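Local coordinates for Alpha/beta hydrolase fold protein (Chitinophaga pinensis, PDB 4PW0), which is probably a hydrolase of the alpha/beta hydrolase fold and pairs with a second copy of itself in the deposited assembly, at the interface of chains A and B. Sequence-based numbering; all coordinates share one arbitrary frame. Chains: chain A/B, Alpha/beta hydrolase fold protein.

Contact 1: the interface of chains A and B. Residues chain A 256, 258, 268, 271; chain B 252-253, 283.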
# COMPACT_ATOMS: atom_id res chain seq x y z
N LEU A 256 4.33 -1.23 0.49
CA LEU A 256 5.50 -2.09 0.53
C LEU A 256 5.08 -3.54 0.27
O LEU A 256 4.09 -4.04 0.83
CB LEU A 256 6.23 -2.02 1.86
CG LEU A 256 6.72 -0.66 2.32
CD1 LEU A 256 7.46 -0.78 3.64
CD2 LEU A 256 7.58 -0.02 1.26
N PRO A 258 5.90 -7.76 -0.08
CA PRO A 258 6.66 -8.72 0.75
C PRO A 258 7.71 -9.50 0.01
O PRO A 258 7.55 -9.86 -1.18
CB PRO A 258 5.56 -9.67 1.23
CG PRO A 258 4.48 -9.58 0.19
CD PRO A 258 4.49 -8.13 -0.23
N TYR A 268 5.43 -8.35 -8.40
CA TYR A 268 3.99 -8.37 -8.23
C TYR A 268 3.33 -7.38 -9.21
O TYR A 268 2.74 -6.38 -8.81
CB TYR A 268 3.60 -8.00 -6.80
CG TYR A 268 4.23 -8.90 -5.74
CD1 TYR A 268 3.82 -10.22 -5.58
CD2 TYR A 268 5.21 -8.42 -4.91
CE1 TYR A 268 4.42 -11.02 -4.61
CE2 TYR A 268 5.79 -9.20 -3.91
CZ TYR A 268 5.39 -10.50 -3.74
OH TYR A 268 5.95 -11.32 -2.77
N LEU A 271 -0.57 -6.79 -8.82
CA LEU A 271 -0.83 -6.01 -7.62
C LEU A 271 -0.53 -4.52 -7.92
O LEU A 271 -1.30 -3.62 -7.60
CB LEU A 271 0.03 -6.51 -6.49
CG LEU A 271 0.02 -5.75 -5.17
CD1 LEU A 271 -1.35 -5.68 -4.56
CD2 LEU A 271 1.03 -6.38 -4.19
N ALA B 252 3.37 -10.23 4.24
CA ALA B 252 2.48 -9.07 4.43
C ALA B 252 2.75 -7.99 3.39
O ALA B 252 3.90 -7.62 3.12
CB ALA B 252 2.61 -8.45 5.83
N ILE B 253 1.64 -7.45 2.88
CA ILE B 253 1.67 -6.20 2.12
C ILE B 253 1.33 -5.06 3.10
O ILE B 253 0.43 -5.20 3.92
CB ILE B 253 0.61 -6.21 0.99
CG1 ILE B 253 0.85 -7.31 -0.02
CG2 ILE B 253 0.48 -4.85 0.35
CD1 ILE B 253 -0.39 -7.72 -0.78
N TYR B 283 -4.62 -11.78 -4.59
CA TYR B 283 -3.24 -11.90 -4.17
C TYR B 283 -2.88 -13.33 -3.76
O TYR B 283 -3.64 -13.95 -2.97
CB TYR B 283 -2.94 -10.93 -3.02
CG TYR B 283 -1.53 -11.06 -2.54
CD1 TYR B 283 -0.47 -10.57 -3.29
CD2 TYR B 283 -1.23 -11.71 -1.34
CE1 TYR B 283 0.82 -10.77 -2.88
CE2 TYR B 283 0.07 -11.90 -0.91
CZ TYR B 283 1.10 -11.44 -1.69
OH TYR B 283 2.42 -11.64 -1.33
OXT TYR B 283 -1.84 -13.89 -4.18

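Contact 2: the interface of chains A and B. Residues chain A 270-271, 274; chain B 278.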
# COMPACT_ATOMS: atom_id res chain seq x y z
N GLU A 270 0.67 -7.53 -11.23
CA GLU A 270 -0.77 -7.35 -11.19
C GLU A 270 -1.26 -6.58 -9.95
O GLU A 270 -2.19 -5.76 -10.01
CB GLU A 270 -1.47 -8.69 -11.34
CG GLU A 270 -1.25 -9.26 -12.73
CD GLU A 270 -2.19 -10.37 -13.09
OE1 GLU A 270 -2.50 -11.22 -12.23
OE2 GLU A 270 -2.60 -10.39 -14.27
N LEU A 271 -0.57 -6.79 -8.82
CA LEU A 271 -0.83 -6.01 -7.62
C LEU A 271 -0.53 -4.52 -7.92
O LEU A 271 -1.30 -3.62 -7.60
CB LEU A 271 0.03 -6.51 -6.49
CG LEU A 271 0.02 -5.75 -5.17
CD1 LEU A 271 -1.35 -5.68 -4.56
CD2 LEU A 271 1.03 -6.38 -4.19
N SER A 274 -3.16 -3.00 -10.18
CA SER A 274 -4.41 -2.77 -9.44
C SER A 274 -4.35 -1.53 -8.56
O SER A 274 -5.25 -0.67 -8.55
CB SER A 274 -4.74 -3.98 -8.61
OG SER A 274 -5.93 -3.73 -7.86
N TYR B 278 -8.82 -6.39 -4.08
CA TYR B 278 -7.80 -7.05 -4.81
C TYR B 278 -7.08 -8.11 -3.98
O TYR B 278 -6.82 -9.26 -4.42
CB TYR B 278 -6.78 -6.06 -5.45
CG TYR B 278 -5.74 -6.79 -6.25
CD1 TYR B 278 -5.99 -7.15 -7.59
CD2 TYR B 278 -4.58 -7.24 -5.67
CE1 TYR B 278 -5.06 -7.89 -8.26
CE2 TYR B 278 -3.66 -8.02 -6.35
CZ TYR B 278 -3.93 -8.34 -7.67
OH TYR B 278 -3.03 -9.16 -8.34
O HOH W 1 -3.91 -10.98 -10.20

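Contact 1: the interface of chains A and B
The phenol OH of A:Tyr268, whose ring lies against B:Tyr283, donates a hydrogen bond of 2.7 Å to the carbonyl O of A:Pro258. That oxygen lies at the edge of the tyrosine ring and in its plane. The donor comes in at a C=O...donor angle of 143°, tilted 32° from the carbonyl plane. This bond within one chain ties together two residues that both face the partner, so it probably helps to set the surface offered to chain B. The two tyrosine side chains cross at a slant, CE1 of A:Tyr268 lying 4.0 Å from CE1 of B:Tyr283. A phenylalanine in place of A:Tyr268 would probably leave the carbonyl of A:Pro258 without its phenol donor and the ring freer to turn against B:Tyr283.

B:Tyr283, the C-terminal residue, also points its OH at the proline, 3.3 Å from CG of A:Pro258. Within chain B, CD1 of B:Ile253 lies over the centre of this ring, 3.7 Å from its plane. The same methyl meets CD2 of A:Leu271 across the boundary, tip to tip at 3.9 Å. A:Leu271 has CG anti to its backbone nitrogen (chi1 174°), which directs a branch outward from its helix towards the isoleucine. The pyrrolidine ring of A:Pro258 packs crosswise on B:Ile253, its CD 3.7 Å from CG1.

In the fold, strand 252-257 of each chain lies at the boundary: A:Leu256 and B:Ile253 meet strand to strand, flanked by the start of helix 269-282 and the partner's C-terminus.

Contact 2: the interface of chains A and B
B:Tyr278 lays its ring along helix 269-282 of chain A, a helix-to-helix contact between the C-terminal helices of two alpha/beta hydrolase-fold subunits. The tight part lies under the ring. CB of A:Ser274 sits over its face, 4.0 Å from the ring centroid, in a CH-pi contact, while OG comes within 3.4 Å of CD1. On the same side of the ring plane, towards the CD2/CE2 edge, A:Leu271 adds its other branch, CD1, 3.7 Å from CE2. The leucine backbone takes part as well, its CA standing 3.7 Å from CE2, so the ring rests on the backbone of the helix as well as on its side chains. B:Tyr278 reaches this position with CG anti to the backbone nitrogen (chi1 -179°), and with chi2 at 85° its ring can lie against the neighbouring helix.

Beyond the ring the contact loosens, and a water takes over the link. The phenol OH lies 3.4 Å from CB of A:Glu270, a plain van der Waals contact, and its connection to the carboxylate runs through that water. The water is 2.7 Å from OH of B:Tyr278 and 2.5 Å from OE1 of A:Glu270. With the glutamate chain extended beyond CG, its carboxylate stands away from the packed face, and if it is charged, it would probably favour the phenol giving its hydrogen to the water.

Contact 1 and contact 2 lie next to each other, the centres of their C-alpha atoms about 9 Å apart, and A:Leu271 belongs to both. One turns on strands, loops and a chain terminus, the other on paired helices, yet helix 269-282 of chain A runs through the two and joins them through A:Leu271. The two-fold relation repeats each with the chains exchanged, so the same short stretches of sequence serve both halves of the boundary. Such an arrangement is compatible with a homodimer, although the structure alone does not show that the pair persists in solution.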